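Local coordinates for putative nitroreductase (Thermotoga maritima, PDB 1VKW), which is a putative nitroreductase of the FMN-dependent nitroreductase clan, probably with oxidoreductase activity, at residues V78-Q83 / P107-I112; M151-P156 / W164-T169; F90-A93 / G97-W100. All coordinates share one frame; numbering follows the deposited sequence.

Contact 1. Residues V78-Q83 / P107-I112; sequences VEYGFQ and PDVPYI
Tyr80 on helix 74-93 and Pro110 in the loop before strand 112-116 form the nearest backbone pair, their CA atoms 8.3 Å apart, so the gap is bridged by side chains. This is helix-to-loop packing in the nitroreductase-like fold: the connection between strands 97-101 and 112-116 of an antiparallel sheet is held to the flank of the helix. Every contact across the gap runs through Tyr80. With CG anti to the backbone N (chi1 -162°), the phenol extends out from the helix, and its hydroxyl gives a hydrogen bond of 2.6 Å from Tyr80 OH to Tyr111 O. The C=O...donor angle of 164° brings the hydroxyl in nearly head-on to the carbonyl. Ala68 N is a second hydrogen-bond partner of the same hydroxyl, so this oxygen also ties in the chain just beyond strand 64-67. Pro110 lies over one face of the phenol in a CH-pi contact, Pro110 CD standing 4.1 Å from the centroid of the Tyr80 ring and displaced toward the rim. Pro110 CG extends the cover to the inner end of the ring, 4.2 Å from Tyr80 CG. Trp55 also meets the Tyr80 ring, and Trp100 packs on Tyr80 and Tyr111. On another flank of the helix Glu79 and Gln83 are joined by a side-chain hydrogen bond, and both bind backbone groups of residues 49-53. At the outer end of the phenol, Val109 CG1 comes to 3.8 Å from Tyr80 OH.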
ATOM      1  N   VAL A  78     -10.666  -2.827   5.471  1.00 26.04           N
ATOM      2  CA  VAL A  78      -9.353  -3.503   5.366  1.00 25.79           C
ATOM      3  C   VAL A  78      -9.078  -3.832   3.893  1.00 27.39           C
ATOM      4  O   VAL A  78      -7.973  -3.604   3.396  1.00 24.20           O
ATOM      5  CB  VAL A  78      -9.280  -4.777   6.261  1.00 26.65           C
ATOM      6  CG1 VAL A  78      -8.027  -5.586   5.990  1.00 26.81           C
ATOM      7  CG2 VAL A  78      -9.304  -4.403   7.713  1.00 22.98           C
ATOM      8  N   GLU A  79     -10.100  -4.345   3.205  1.00 26.95           N
ATOM      9  CA  GLU A  79     -10.041  -4.631   1.776  1.00 29.24           C
ATOM     10  C   GLU A  79      -9.651  -3.393   0.987  1.00 29.03           C
ATOM     11  O   GLU A  79      -8.793  -3.464   0.108  1.00 31.53           O
ATOM     12  CB  GLU A  79     -11.411  -5.147   1.280  1.00 30.52           C
ATOM     13  CG  GLU A  79     -11.367  -5.879  -0.053  1.00 32.75           C
ATOM     14  CD  GLU A  79     -10.665  -7.223   0.052  1.00 36.50           C
ATOM     15  OE1 GLU A  79     -11.275  -8.177   0.585  1.00 39.52           O
ATOM     16  OE2 GLU A  79      -9.509  -7.323  -0.398  1.00 29.57           O
ATOM     17  N   TYR A  80     -10.292  -2.263   1.297  1.00 30.38           N
ATOM     18  CA  TYR A  80      -9.999  -0.993   0.626  1.00 29.83           C
ATOM     19  C   TYR A  80      -8.527  -0.598   0.807  1.00 29.09           C
ATOM     20  O   TYR A  80      -7.831  -0.292  -0.165  1.00 28.08           O
ATOM     21  CB  TYR A  80     -10.936   0.121   1.120  1.00 31.24           C
ATOM     22  CG  TYR A  80     -10.987   1.315   0.181  1.00 31.25           C
ATOM     23  CD1 TYR A  80     -11.917   1.375  -0.847  1.00 33.96           C
ATOM     24  CD2 TYR A  80     -10.081   2.367   0.301  1.00 34.94           C
ATOM     25  CE1 TYR A  80     -11.956   2.452  -1.721  1.00 32.55           C
ATOM     26  CE2 TYR A  80     -10.121   3.460  -0.574  1.00 33.32           C
ATOM     27  CZ  TYR A  80     -11.059   3.490  -1.585  1.00 33.40           C
ATOM     28  OH  TYR A  80     -11.109   4.556  -2.463  1.00 28.67           O
ATOM     29  N   GLY A  81      -8.050  -0.635   2.047  1.00 28.38           N
ATOM     30  CA  GLY A  81      -6.644  -0.371   2.339  1.00 28.88           C
ATOM     31  C   GLY A  81      -5.698  -1.350   1.668  1.00 28.09           C
ATOM     32  O   GLY A  81      -4.690  -0.951   1.099  1.00 26.75           O
ATOM     33  N   PHE A  82      -6.052  -2.633   1.706  1.00 29.03           N
ATOM     34  CA  PHE A  82      -5.213  -3.705   1.158  1.00 27.90           C
ATOM     35  C   PHE A  82      -5.035  -3.574  -0.361  1.00 27.61           C
ATOM     36  O   PHE A  82      -3.910  -3.586  -0.872  1.00 25.33           O
ATOM     37  CB  PHE A  82      -5.828  -5.061   1.526  1.00 29.57           C
ATOM     38  CG  PHE A  82      -4.964  -6.246   1.171  1.00 29.18           C
ATOM     39  CD1 PHE A  82      -3.785  -6.503   1.873  1.00 32.08           C
ATOM     40  CD2 PHE A  82      -5.330  -7.108   0.141  1.00 26.69           C
ATOM     41  CE1 PHE A  82      -2.985  -7.605   1.551  1.00 26.31           C
ATOM     42  CE2 PHE A  82      -4.530  -8.202  -0.192  1.00 30.63           C
ATOM     43  CZ  PHE A  82      -3.353  -8.450   0.517  1.00 26.44           C
ATOM     44  N   GLN A  83      -6.144  -3.412  -1.075  1.00 26.54           N
ATOM     45  CA  GLN A  83      -6.093  -3.265  -2.525  1.00 26.44           C
ATOM     46  C   GLN A  83      -5.562  -1.902  -2.931  1.00 24.46           C
ATOM     47  O   GLN A  83      -4.799  -1.795  -3.888  1.00 24.93           O
ATOM     48  CB  GLN A  83      -7.471  -3.518  -3.142  1.00 26.01           C
ATOM     49  CG  GLN A  83      -7.884  -4.972  -3.075  1.00 26.38           C
ATOM     50  CD  GLN A  83      -9.312  -5.206  -3.528  1.00 28.86           C
ATOM     51  OE1 GLN A  83      -9.789  -4.576  -4.470  1.00 30.16           O
ATOM     52  NE2 GLN A  83      -9.998  -6.120  -2.855  1.00 34.38           N
ATOM     53  N   PRO A 107     -20.206  10.256  -1.423  1.00 47.00           N
ATOM     54  CA  PRO A 107     -20.309  10.055   0.025  1.00 46.46           C
ATOM     55  C   PRO A 107     -20.192   8.599   0.507  1.00 46.62           C
ATOM     56  O   PRO A 107     -20.442   8.332   1.685  1.00 47.36           O
ATOM     57  CB  PRO A 107     -21.702  10.603   0.343  1.00 46.58           C
ATOM     58  CG  PRO A 107     -22.493  10.305  -0.884  1.00 47.67           C
ATOM     59  CD  PRO A 107     -21.535  10.426  -2.041  1.00 47.29           C
ATOM     60  N   ASP A 108     -19.822   7.676  -0.383  1.00 45.46           N
ATOM     61  CA  ASP A 108     -19.621   6.271  -0.024  1.00 44.67           C
ATOM     62  C   ASP A 108     -18.195   5.812  -0.347  1.00 42.91           C
ATOM     63  O   ASP A 108     -17.945   4.617  -0.517  1.00 44.08           O
ATOM     64  CB  ASP A 108     -20.632   5.391  -0.762  1.00 44.90           C
ATOM     65  N   VAL A 109     -17.272   6.768  -0.418  1.00 40.46           N
ATOM     66  CA  VAL A 109     -15.866   6.497  -0.705  1.00 39.19           C
ATOM     67  C   VAL A 109     -15.055   6.922   0.528  1.00 38.82           C
ATOM     68  O   VAL A 109     -15.106   8.088   0.917  1.00 38.87           O
ATOM     69  CB  VAL A 109     -15.402   7.251  -1.982  1.00 38.40           C
ATOM     70  CG1 VAL A 109     -13.911   7.087  -2.228  1.00 36.23           C
ATOM     71  CG2 VAL A 109     -16.178   6.763  -3.192  1.00 38.77           C
ATOM     72  N   PRO A 110     -14.325   5.992   1.151  1.00 38.73           N
ATOM     73  CA  PRO A 110     -13.578   6.306   2.379  1.00 38.63           C
ATOM     74  C   PRO A 110     -12.422   7.285   2.146  1.00 37.59           C
ATOM     75  O   PRO A 110     -12.254   8.253   2.891  1.00 36.86           O
ATOM     76  CB  PRO A 110     -13.033   4.937   2.834  1.00 39.13           C
ATOM     77  CG  PRO A 110     -13.685   3.913   1.974  1.00 39.23           C
ATOM     78  CD  PRO A 110     -14.137   4.588   0.736  1.00 38.73           C
ATOM     79  N   TYR A 111     -11.630   7.014   1.119  1.00 36.36           N
ATOM     80  CA  TYR A 111     -10.503   7.857   0.766  1.00 36.60           C
ATOM     81  C   TYR A 111     -10.349   7.882  -0.748  1.00 35.40           C
ATOM     82  O   TYR A 111     -10.746   6.939  -1.432  1.00 35.13           O
ATOM     83  CB  TYR A 111      -9.205   7.307   1.378  1.00 37.88           C
ATOM     84  CG  TYR A 111      -9.172   7.242   2.892  1.00 38.42           C
ATOM     85  CD1 TYR A 111      -8.676   8.302   3.645  1.00 39.94           C
ATOM     86  CD2 TYR A 111      -9.615   6.110   3.570  1.00 40.56           C
ATOM     87  CE1 TYR A 111      -8.634   8.242   5.037  1.00 43.35           C
ATOM     88  CE2 TYR A 111      -9.582   6.038   4.959  1.00 43.07           C
ATOM     89  CZ  TYR A 111      -9.088   7.104   5.689  1.00 45.11           C
ATOM     90  OH  TYR A 111      -9.056   7.036   7.068  1.00 43.77           O
ATOM     91  N   ILE A 112      -9.771   8.954  -1.269  1.00 33.71           N
ATOM     92  CA  ILE A 112      -9.242   8.909  -2.625  1.00 34.24           C
ATOM     93  C   ILE A 112      -7.726   8.762  -2.539  1.00 34.20           C
ATOM     94  O   ILE A 112      -7.116   9.027  -1.501  1.00 35.49           O
ATOM     95  CB  ILE A 112      -9.658  10.144  -3.470  1.00 33.82           C
ATOM     96  CG1 ILE A 112      -9.046  11.437  -2.925  1.00 34.59           C
ATOM     97  CG2 ILE A 112     -11.173  10.255  -3.531  1.00 34.68           C
ATOM     98  CD1 ILE A 112      -9.255  12.650  -3.808  1.00 33.65           C
TER

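Contact 2. Residues M151-P156 / W164-T169; sequences MTILAP and WKIKYT
Trp164 CG lies anti to its carbonyl carbon (chi1 -44°), which directs the benzene part of the indole at residues 153-156, while Ile166 keeps its chain extended (chi2 173°) and its CD1 reaches Ile153 and Thr152. The motif is a helix C-terminus packed on the start of a strand: strand 165-168 is outermost, within this chain, in the second antiparallel sheet of this nitroreductase-like fold. No hydrogen bond crosses between the two segments. The benzene part of the indole is pushed in among the backbone carbonyls of Ile153, Ala155 and Pro156. Pro156 O lies in the indole plane, at the edge, 3.7 Å from Trp164 CZ2; this buried oxygen has no hydrogen-bond partner in the model. Ala155 O is also near the plane at the edge, 3.4 Å from Trp164 CH2, and Ala155 CB packs 3.9 Å from Trp164 CZ2. Ile153 O approaches Trp164 CZ3 obliquely at 3.8 Å, and it also accepts a hydrogen bond from Arg127. The pyrrole side of the ring is fixed from helix 180-198, where Asp182 O accepts from Trp164 NE1. Replacing Trp164 by an alanine is likely to open a gap beside Ala155 and Pro156 and to leave Asp182 O without its indole donor. Farther along the strand the contact is purely aliphatic. Ile153 points its CB away from residues 164-169, yet its chain bends round to bring CD1 against Ile166, whereas Thr152 offers its methyl, its hydroxyl being bound to Ile148 O within the helix. Thr152 CG2 lies 4.2 Å from Ile166 CD1, and the tightest carbon pair is Ile153 CD1 to Ile166 CD1 at 3.6 Å.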
HETATM    1  N   MSE A 151       9.565  -2.889   6.452  1.00 29.11           N
HETATM    2  CA  MSE A 151       8.828  -2.460   5.249  1.00 28.07           C
HETATM    3  C   MSE A 151       7.366  -2.151   5.554  1.00 29.09           C
HETATM    4  O   MSE A 151       6.774  -1.269   4.931  1.00 28.23           O
HETATM    5  CB  MSE A 151       8.895  -3.536   4.168  1.00 28.12           C
HETATM    6  CG  MSE A 151      10.266  -3.775   3.613  1.00 31.11           C
HETATM    7 SE   MSE A 151      11.031  -2.187   2.748  1.00 43.56          SE
HETATM    8  CE  MSE A 151      12.100  -1.503   4.311  1.00 44.84           C
ATOM      9  N   THR A 152       6.788  -2.885   6.503  1.00 29.57           N
ATOM     10  CA  THR A 152       5.420  -2.654   6.953  1.00 30.59           C
ATOM     11  C   THR A 152       5.267  -1.296   7.665  1.00 30.69           C
ATOM     12  O   THR A 152       4.282  -0.592   7.425  1.00 28.98           O
ATOM     13  CB  THR A 152       4.968  -3.814   7.896  1.00 31.87           C
ATOM     14  OG1 THR A 152       5.022  -5.062   7.188  1.00 28.84           O
ATOM     15  CG2 THR A 152       3.516  -3.668   8.325  1.00 31.50           C
ATOM     16  N   ILE A 153       6.241  -0.946   8.515  1.00 29.29           N
ATOM     17  CA  ILE A 153       6.245   0.339   9.258  1.00 30.75           C
ATOM     18  C   ILE A 153       6.339   1.555   8.341  1.00 28.11           C
ATOM     19  O   ILE A 153       5.896   2.635   8.707  1.00 28.14           O
ATOM     20  CB  ILE A 153       7.437   0.398  10.295  1.00 31.02           C
ATOM     21  CG1 ILE A 153       7.304  -0.681  11.374  1.00 35.33           C
ATOM     22  CG2 ILE A 153       7.559   1.794  10.942  1.00 34.31           C
ATOM     23  CD1 ILE A 153       5.910  -0.979  11.768  1.00 35.00           C
ATOM     24  N   LEU A 154       6.921   1.384   7.160  1.00 27.11           N
ATOM     25  CA  LEU A 154       6.982   2.481   6.194  1.00 28.28           C
ATOM     26  C   LEU A 154       5.641   2.740   5.499  1.00 27.01           C
ATOM     27  O   LEU A 154       5.537   3.661   4.699  1.00 28.31           O
ATOM     28  CB  LEU A 154       8.095   2.242   5.163  1.00 26.54           C
ATOM     29  CG  LEU A 154       9.502   2.150   5.783  1.00 30.46           C
ATOM     30  CD1 LEU A 154      10.532   1.709   4.777  1.00 28.79           C
ATOM     31  CD2 LEU A 154       9.924   3.469   6.445  1.00 34.54           C
ATOM     32  N   ALA A 155       4.620   1.939   5.799  1.00 27.79           N
ATOM     33  CA  ALA A 155       3.290   2.146   5.227  1.00 26.87           C
ATOM     34  C   ALA A 155       2.762   3.510   5.631  1.00 27.54           C
ATOM     35  O   ALA A 155       3.119   4.014   6.699  1.00 26.62           O
ATOM     36  CB  ALA A 155       2.318   1.054   5.704  1.00 28.52           C
ATOM     37  N   PRO A 156       1.919   4.110   4.793  1.00 27.06           N
ATOM     38  CA  PRO A 156       1.253   5.336   5.171  1.00 28.42           C
ATOM     39  C   PRO A 156       0.090   4.999   6.091  1.00 28.80           C
ATOM     40  O   PRO A 156      -0.363   3.848   6.143  1.00 28.36           O
ATOM     41  CB  PRO A 156       0.753   5.893   3.837  1.00 28.85           C
ATOM     42  CG  PRO A 156       0.478   4.669   3.017  1.00 26.47           C
ATOM     43  CD  PRO A 156       1.534   3.677   3.437  1.00 27.49           C
ATOM     44  N   TRP A 164      -0.598   0.404  14.349  1.00 29.29           N
ATOM     45  CA  TRP A 164      -0.354  -1.042  14.204  1.00 30.19           C
ATOM     46  C   TRP A 164       0.310  -1.666  15.408  1.00 28.47           C
ATOM     47  O   TRP A 164       1.229  -1.098  16.008  1.00 30.52           O
ATOM     48  CB  TRP A 164       0.510  -1.319  12.982  1.00 31.15           C
ATOM     49  CG  TRP A 164       0.120  -0.546  11.781  1.00 30.86           C
ATOM     50  CD1 TRP A 164      -1.033  -0.661  11.073  1.00 30.71           C
ATOM     51  CD2 TRP A 164       0.898   0.457  11.124  1.00 28.57           C
ATOM     52  NE1 TRP A 164      -1.026   0.219  10.018  1.00 32.18           N
ATOM     53  CE2 TRP A 164       0.152   0.910  10.020  1.00 27.13           C
ATOM     54  CE3 TRP A 164       2.155   1.017  11.354  1.00 27.44           C
ATOM     55  CZ2 TRP A 164       0.620   1.900   9.149  1.00 30.55           C
ATOM     56  CZ3 TRP A 164       2.622   2.004  10.477  1.00 31.28           C
ATOM     57  CH2 TRP A 164       1.854   2.425   9.396  1.00 31.19           C
ATOM     58  N   LYS A 165      -0.151  -2.855  15.758  1.00 28.64           N
ATOM     59  CA  LYS A 165       0.546  -3.684  16.722  1.00 29.93           C
ATOM     60  C   LYS A 165       0.876  -4.970  15.987  1.00 30.55           C
ATOM     61  O   LYS A 165      -0.025  -5.590  15.411  1.00 31.55           O
ATOM     62  CB  LYS A 165      -0.346  -3.939  17.939  1.00 28.30           C
ATOM     63  CG  LYS A 165       0.352  -4.446  19.189  1.00 31.70           C
ATOM     64  CD  LYS A 165      -0.614  -4.402  20.416  1.00 32.92           C
ATOM     65  CE  LYS A 165       0.000  -4.956  21.704  1.00 37.62           C
ATOM     66  NZ  LYS A 165      -0.998  -5.082  22.836  1.00 38.37           N
ATOM     67  N   ILE A 166       2.153  -5.357  15.995  1.00 28.87           N
ATOM     68  CA  ILE A 166       2.652  -6.466  15.178  1.00 29.22           C
ATOM     69  C   ILE A 166       3.243  -7.550  16.063  1.00 29.21           C
ATOM     70  O   ILE A 166       3.996  -7.261  17.009  1.00 25.92           O
ATOM     71  CB  ILE A 166       3.740  -5.972  14.181  1.00 28.09           C
ATOM     72  CG1 ILE A 166       3.231  -4.786  13.349  1.00 31.32           C
ATOM     73  CG2 ILE A 166       4.255  -7.120  13.284  1.00 30.86           C
ATOM     74  CD1 ILE A 166       4.331  -4.154  12.462  1.00 32.11           C
ATOM     75  N   LYS A 167       2.913  -8.799  15.742  1.00 28.89           N
ATOM     76  CA  LYS A 167       3.390  -9.938  16.503  1.00 29.68           C
ATOM     77  C   LYS A 167       3.814 -11.039  15.560  1.00 29.04           C
ATOM     78  O   LYS A 167       3.079 -11.398  14.642  1.00 30.89           O
ATOM     79  CB  LYS A 167       2.298 -10.456  17.464  1.00 28.39           C
ATOM     80  CG  LYS A 167       2.748 -11.610  18.342  1.00 35.02           C
ATOM     81  CD  LYS A 167       1.663 -12.041  19.326  1.00 37.40           C
ATOM     82  CE  LYS A 167       0.400 -12.537  18.628  1.00 43.49           C
ATOM     83  NZ  LYS A 167      -0.614 -12.964  19.642  1.00 50.81           N
ATOM     84  N   TYR A 168       5.008 -11.563  15.796  1.00 29.44           N
ATOM     85  CA  TYR A 168       5.552 -12.668  15.038  1.00 31.00           C
ATOM     86  C   TYR A 168       5.475 -13.913  15.923  1.00 31.87           C
ATOM     87  O   TYR A 168       5.952 -13.889  17.068  1.00 31.26           O
ATOM     88  CB  TYR A 168       7.007 -12.361  14.668  1.00 31.20           C
ATOM     89  CG  TYR A 168       7.759 -13.541  14.115  1.00 35.54           C
ATOM     90  CD1 TYR A 168       7.415 -14.097  12.892  1.00 36.48           C
ATOM     91  CD2 TYR A 168       8.828 -14.097  14.817  1.00 37.81           C
ATOM     92  CE1 TYR A 168       8.113 -15.188  12.383  1.00 39.50           C
ATOM     93  CE2 TYR A 168       9.516 -15.173  14.331  1.00 37.77           C
ATOM     94  CZ  TYR A 168       9.161 -15.716  13.114  1.00 36.84           C
ATOM     95  OH  TYR A 168       9.869 -16.780  12.632  1.00 43.09           O
ATOM     96  N   THR A 169       4.895 -14.993  15.405  1.00 32.76           N
ATOM     97  CA  THR A 169       4.728 -16.222  16.196  1.00 35.78           C
ATOM     98  C   THR A 169       5.551 -17.428  15.746  1.00 38.34           C
ATOM     99  O   THR A 169       5.406 -18.510  16.305  1.00 38.43           O
ATOM    100  CB  THR A 169       3.263 -16.640  16.181  1.00 36.58           C
ATOM    101  OG1 THR A 169       2.837 -16.837  14.820  1.00 43.72           O
ATOM    102  CG2 THR A 169       2.392 -15.540  16.725  1.00 39.52           C
TER

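Contact 3. Residues F90-A93 / G97-W100; sequences FLTA and GTCW
Leu91 overlaps the methyl of Thr98, with Leu91 CB 4.0 Å from Thr98 CG2 and the branch atom Leu91 CD1 4.2 Å from that same methyl. The contact is a short helix-to-strand connection, in which the last turn of helix 74-93 runs through three residues into strand 97-101, an edge strand of the sheet within this chain, and packs back against its beginning. The backbones come closest at Thr92 and Gly97, whose CA atoms are 6.3 Å apart. Thr98 points from the strand toward the helix, and its two branches do different work. Its hydroxyl sits between the backbone N and the carbonyl carbon (chi1 56°), and this turn of the side chain places CG2 against Leu91 while OG1 meets a water. The apolar side continues into the sheet, where Phe115 of the adjacent strand 112-116 touches both Leu91 and Thr98. On the polar side the two threonine hydroxyls are 4.5 Å apart, from Thr92 OG1 to Thr98 OG1, too far for a direct bond. One water fills the step between them, donating to Thr92 OG1 at 2.9 Å. Within the helix, Thr92 OG1 is also hydrogen-bonded to Val88 O, which ties this end of the bridge to the preceding turn. The bridge is completed at the strand by the same water, 3.0 Å from Thr98 OG1.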
ATOM      1  N   PHE A  90       2.170   0.267  -6.996  1.00 26.77           N
ATOM      2  CA  PHE A  90       2.313   0.155  -8.434  1.00 27.70           C
ATOM      3  C   PHE A  90       2.592   1.533  -9.058  1.00 28.30           C
ATOM      4  O   PHE A  90       3.490   1.691  -9.903  1.00 28.86           O
ATOM      5  CB  PHE A  90       1.064  -0.482  -9.039  1.00 27.62           C
ATOM      6  CG  PHE A  90       1.052  -0.460 -10.532  1.00 32.56           C
ATOM      7  CD1 PHE A  90       2.057  -1.097 -11.252  1.00 33.01           C
ATOM      8  CD2 PHE A  90       0.052   0.213 -11.228  1.00 32.45           C
ATOM      9  CE1 PHE A  90       2.052  -1.080 -12.636  1.00 30.57           C
ATOM     10  CE2 PHE A  90       0.050   0.236 -12.605  1.00 31.61           C
ATOM     11  CZ  PHE A  90       1.054  -0.408 -13.311  1.00 31.15           C
ATOM     12  N   LEU A  91       1.822   2.529  -8.638  1.00 27.39           N
ATOM     13  CA  LEU A  91       1.981   3.887  -9.150  1.00 27.18           C
ATOM     14  C   LEU A  91       3.352   4.463  -8.783  1.00 26.65           C
ATOM     15  O   LEU A  91       3.971   5.149  -9.598  1.00 25.01           O
ATOM     16  CB  LEU A  91       0.863   4.795  -8.629  1.00 27.85           C
ATOM     17  CG  LEU A  91      -0.541   4.572  -9.211  1.00 26.34           C
ATOM     18  CD1 LEU A  91      -1.569   5.413  -8.462  1.00 30.02           C
ATOM     19  CD2 LEU A  91      -0.575   4.891 -10.687  1.00 30.65           C
ATOM     20  N   THR A  92       3.809   4.174  -7.560  1.00 25.68           N
ATOM     21  CA  THR A  92       5.146   4.557  -7.108  1.00 26.47           C
ATOM     22  C   THR A  92       6.213   4.020  -8.058  1.00 28.29           C
ATOM     23  O   THR A  92       7.099   4.761  -8.501  1.00 28.68           O
ATOM     24  CB  THR A  92       5.425   4.011  -5.686  1.00 26.44           C
ATOM     25  OG1 THR A  92       4.471   4.533  -4.751  1.00 27.54           O
ATOM     26  CG2 THR A  92       6.758   4.511  -5.162  1.00 26.37           C
ATOM     27  N   ALA A  93       6.108   2.730  -8.373  1.00 29.56           N
ATOM     28  CA  ALA A  93       7.049   2.064  -9.278  1.00 30.61           C
ATOM     29  C   ALA A  93       7.024   2.644 -10.691  1.00 31.61           C
ATOM     30  O   ALA A  93       8.036   2.615 -11.386  1.00 31.84           O
ATOM     31  CB  ALA A  93       6.778   0.569  -9.317  1.00 30.49           C
ATOM     32  N   GLY A  97       3.942  10.265  -7.729  1.00 33.54           N
ATOM     33  CA  GLY A  97       3.683  10.618  -6.340  1.00 33.77           C
ATOM     34  C   GLY A  97       2.245  10.255  -6.017  1.00 33.17           C
ATOM     35  O   GLY A  97       1.394  10.255  -6.902  1.00 32.28           O
ATOM     36  N   THR A  98       1.980   9.914  -4.762  1.00 32.69           N
ATOM     37  CA  THR A  98       0.624   9.595  -4.319  1.00 32.07           C
ATOM     38  C   THR A  98       0.352  10.245  -2.979  1.00 32.82           C
ATOM     39  O   THR A  98       1.279  10.637  -2.270  1.00 33.25           O
ATOM     40  CB  THR A  98       0.411   8.053  -4.200  1.00 31.93           C
ATOM     41  OG1 THR A  98       1.393   7.476  -3.326  1.00 31.98           O
ATOM     42  CG2 THR A  98       0.638   7.350  -5.524  1.00 30.06           C
ATOM     43  N   CYS A  99      -0.928  10.353  -2.642  1.00 33.99           N
ATOM     44  CA  CYS A  99      -1.352  10.763  -1.311  1.00 34.49           C
ATOM     45  C   CYS A  99      -2.773  10.261  -1.042  1.00 35.46           C
ATOM     46  O   CYS A  99      -3.685  10.448  -1.860  1.00 34.77           O
ATOM     47  CB  CYS A  99      -1.267  12.283  -1.153  1.00 35.69           C
ATOM     48  SG  CYS A  99      -1.871  12.944   0.428  1.00 38.88           S
ATOM     49  N   TRP A 100      -2.939   9.608   0.103  1.00 35.76           N
ATOM     50  CA  TRP A 100      -4.232   9.128   0.564  1.00 38.07           C
ATOM     51  C   TRP A 100      -5.083  10.291   1.077  1.00 40.61           C
ATOM     52  O   TRP A 100      -4.772  10.883   2.109  1.00 42.32           O
ATOM     53  CB  TRP A 100      -4.035   8.111   1.695  1.00 36.35           C
ATOM     54  CG  TRP A 100      -3.623   6.746   1.246  1.00 35.97           C
ATOM     55  CD1 TRP A 100      -2.348   6.287   1.033  1.00 36.20           C
ATOM     56  CD2 TRP A 100      -4.492   5.644   0.980  1.00 35.43           C
ATOM     57  NE1 TRP A 100      -2.376   4.968   0.650  1.00 32.30           N
ATOM     58  CE2 TRP A 100      -3.682   4.545   0.608  1.00 36.18           C
ATOM     59  CE3 TRP A 100      -5.884   5.469   1.018  1.00 35.04           C
ATOM     60  CZ2 TRP A 100      -4.216   3.303   0.270  1.00 31.68           C
ATOM     61  CZ3 TRP A 100      -6.412   4.232   0.692  1.00 35.31           C
ATOM     62  CH2 TRP A 100      -5.580   3.164   0.323  1.00 35.94           C
TER
HETATM   63  O   HOH W   1       4.200   7.363  -4.256  1.00 41.44           O

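Following the chain from the N terminus, the first segments used lie on helix 74-93, which supplies residues 78-83 to contact 1 and, at its end, 90-93 to contact 3. Contact 3 closes at once, through a three-residue link into strand 97-101; contact 1 closes later, at segment 107-112, so contact 3 is nested within it. Contact 2 follows in series, across seven residues. Contacts 1 and 3 thus fix one helix to the first antiparallel sheet and its loop, while contact 2 packs the end of helix 143-153 on a strand of the second sheet. Trp100, on the strand of contact 3, reaches contact 1 and touches Pro156 of contact 2.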